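Local structure of FrnE protein (Deinococcus radiodurans, 5CNW) at residues Trp24-Lys29 with Leu132-Met137. The protein probably acts as a thiol-disulfide oxidoreductase of the DsbA-like thioredoxin family. Numbering follows the deposited sequence.
Sequences WCYIGK and LLRAYM
Tyr26 lays one face of its ring over Leu133, whose CB stands 3.5 Å from the ring centroid and 4° off the normal, a CH-pi contact almost exactly centred. With CG anti to the backbone N (chi1 -154°), the ring reaches across from helix 23-38 to helix 125-137. Beyond CB the leucine runs past the ring toward the tyrosine's own backbone, bringing CD1 to 3.7 Å from Tyr26 CD1. Met137, one turn on from Leu133, meets the ring at its edge, near its plane, with CB 4.1 Å from Tyr26 CD2. At the far end Tyr26 OH lies 3.5 Å from Arg134 CB, so the arginine touches the phenol through the base of its chain. Lys29 runs out extended and passes obliquely by the same leucine methyl, CD 3.7 Å from Leu133 CD1; its last torsion bends NZ toward salt bridges with Glu33, Asp126 and Glu130. Glu130 is also hydrogen-bonded to Tyr26 OH through its second oxygen, so one carboxylate serves both polar ends. The short helical segments run at 138° to each other, their axes 10.6 Å apart. Cys25, in the first turn of helix 23-38 and in disulfide with Cys22 just before it, belongs to the CxxC pattern found at a helix start in thioredoxin folds, here packed against the helical insertion of DsbA-like proteins. Apolar contact thus joins the two helices directly, while the acidic cluster around Lys29 probably keeps its ammonium charged.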
loop_
_atom_site.group_PDB
_atom_site.type_symbol
_atom_site.label_atom_id
_atom_site.label_comp_id
_atom_site.label_asym_id
_atom_site.label_seq_id
_atom_site.Cartn_x
_atom_site.Cartn_y
_atom_site.Cartn_z
ATOM N N TRP A 24 3.864 -9.265 -1.002
ATOM C CA TRP A 24 4.728 -8.692 0.026
ATOM C C TRP A 24 4.161 -7.367 0.534
ATOM O O TRP A 24 4.429 -6.959 1.672
ATOM C CB TRP A 24 6.152 -8.520 -0.497
ATOM C CG TRP A 24 6.910 -9.801 -0.446
ATOM C CD1 TRP A 24 7.316 -10.562 -1.506
ATOM C CD2 TRP A 24 7.309 -10.509 0.734
ATOM N NE1 TRP A 24 7.966 -11.686 -1.062
ATOM C CE2 TRP A 24 7.982 -11.676 0.311
ATOM C CE3 TRP A 24 7.182 -10.260 2.110
ATOM C CZ2 TRP A 24 8.515 -12.597 1.208
ATOM C CZ3 TRP A 24 7.718 -11.169 2.996
ATOM C CH2 TRP A 24 8.377 -12.325 2.544
ATOM N N CYS A 25 3.360 -6.710 -0.295
ATOM C CA CYS A 25 2.721 -5.461 0.105
ATOM C C CYS A 25 1.663 -5.692 1.180
ATOM O O CYS A 25 1.541 -4.901 2.113
ATOM C CB CYS A 25 2.094 -4.767 -1.099
ATOM S SG CYS A 25 3.289 -4.249 -2.362
ATOM N N TYR A 26 0.900 -6.774 1.054
ATOM C CA TYR A 26 -0.113 -7.114 2.046
ATOM C C TYR A 26 0.538 -7.505 3.381
ATOM O O TYR A 26 0.104 -7.056 4.450
ATOM C CB TYR A 26 -0.984 -8.262 1.510
ATOM C CG TYR A 26 -2.390 -8.351 2.056
ATOM C CD1 TYR A 26 -2.857 -7.489 3.051
ATOM C CD2 TYR A 26 -3.276 -9.301 1.546
ATOM C CE1 TYR A 26 -4.166 -7.591 3.533
ATOM C CE2 TYR A 26 -4.567 -9.399 2.017
ATOM C CZ TYR A 26 -5.012 -8.548 2.995
ATOM O OH TYR A 26 -6.305 -8.663 3.447
ATOM N N ILE A 27 1.584 -8.330 3.309
ATOM C CA ILE A 27 2.394 -8.681 4.477
ATOM C C ILE A 27 2.947 -7.399 5.118
ATOM O O ILE A 27 2.873 -7.221 6.331
ATOM C CB ILE A 27 3.540 -9.654 4.094
ATOM C CG1 ILE A 27 2.944 -11.030 3.763
ATOM C CG2 ILE A 27 4.605 -9.732 5.227
ATOM C CD1 ILE A 27 3.883 -11.975 2.996
ATOM N N GLY A 28 3.460 -6.496 4.292
ATOM C CA GLY A 28 4.009 -5.240 4.779
ATOM C C GLY A 28 2.977 -4.344 5.436
ATOM O O GLY A 28 3.272 -3.646 6.422
ATOM N N LYS A 29 1.763 -4.356 4.889
ATOM C CA LYS A 29 0.670 -3.593 5.480
ATOM C C LYS A 29 0.408 -4.070 6.904
ATOM O O LYS A 29 0.298 -3.255 7.818
ATOM C CB LYS A 29 -0.602 -3.719 4.638
ATOM C CG LYS A 29 -1.802 -2.875 5.122
ATOM C CD LYS A 29 -2.929 -2.914 4.068
ATOM C CE LYS A 29 -4.062 -1.915 4.372
ATOM N NZ LYS A 29 -4.870 -2.289 5.578
ATOM N N LEU A 132 -9.291 -4.668 -1.387
ATOM C CA LEU A 132 -8.756 -5.106 -2.671
ATOM C C LEU A 132 -7.615 -6.105 -2.504
ATOM O O LEU A 132 -7.491 -7.046 -3.285
ATOM C CB LEU A 132 -8.304 -3.897 -3.479
ATOM C CG LEU A 132 -9.504 -3.131 -4.062
ATOM C CD1 LEU A 132 -9.110 -1.697 -4.420
ATOM C CD2 LEU A 132 -10.030 -3.866 -5.285
ATOM N N LEU A 133 -6.778 -5.904 -1.497
ATOM C CA LEU A 133 -5.717 -6.870 -1.232
ATOM C C LEU A 133 -6.317 -8.241 -0.904
ATOM O O LEU A 133 -5.859 -9.271 -1.404
ATOM C CB LEU A 133 -4.814 -6.380 -0.077
ATOM C CG LEU A 133 -3.876 -5.219 -0.446
ATOM C CD1 LEU A 133 -3.314 -4.568 0.817
ATOM C CD2 LEU A 133 -2.739 -5.693 -1.337
ATOM N N ARG A 134 -7.336 -8.250 -0.052
ATOM C CA ARG A 134 -7.995 -9.493 0.322
ATOM C C ARG A 134 -8.641 -10.138 -0.902
ATOM O O ARG A 134 -8.526 -11.350 -1.120
ATOM C CB ARG A 134 -9.056 -9.251 1.398
ATOM C CG ARG A 134 -9.927 -10.473 1.657
ATOM C CD ARG A 134 -11.004 -10.200 2.670
ATOM N NE ARG A 134 -10.418 -10.044 3.985
ATOM C CZ ARG A 134 -10.077 -11.061 4.770
ATOM N NH1 ARG A 134 -10.276 -12.315 4.371
ATOM N NH2 ARG A 134 -9.539 -10.816 5.960
ATOM N N ALA A 135 -9.322 -9.313 -1.689
ATOM C CA ALA A 135 -10.010 -9.796 -2.873
ATOM C C ALA A 135 -9.032 -10.462 -3.847
ATOM O O ALA A 135 -9.317 -11.501 -4.440
ATOM C CB ALA A 135 -10.754 -8.633 -3.556
ATOM N N TYR A 136 -7.876 -9.846 -4.010
ATOM C CA TYR A 136 -6.863 -10.346 -4.917
ATOM C C TYR A 136 -6.152 -11.588 -4.379
ATOM O O TYR A 136 -6.067 -12.603 -5.059
ATOM C CB TYR A 136 -5.833 -9.246 -5.206
ATOM C CG TYR A 136 -4.842 -9.605 -6.294
ATOM C CD1 TYR A 136 -3.726 -10.405 -6.023
ATOM C CD2 TYR A 136 -5.014 -9.137 -7.589
ATOM C CE1 TYR A 136 -2.820 -10.748 -7.015
ATOM C CE2 TYR A 136 -4.106 -9.468 -8.597
ATOM C CZ TYR A 136 -3.013 -10.273 -8.296
ATOM O OH TYR A 136 -2.124 -10.593 -9.289
ATOM N N MET A 137 -5.641 -11.497 -3.153
ATOM C CA MET A 137 -4.719 -12.504 -2.632
ATOM C C MET A 137 -5.404 -13.727 -2.045
ATOM O O MET A 137 -4.827 -14.812 -2.022
ATOM C CB MET A 137 -3.821 -11.878 -1.558
ATOM C CG MET A 137 -2.353 -12.197 -1.740
ATOM S SD MET A 137 -1.638 -11.437 -3.206
ATOM C CE MET A 137 -1.804 -9.703 -2.840
#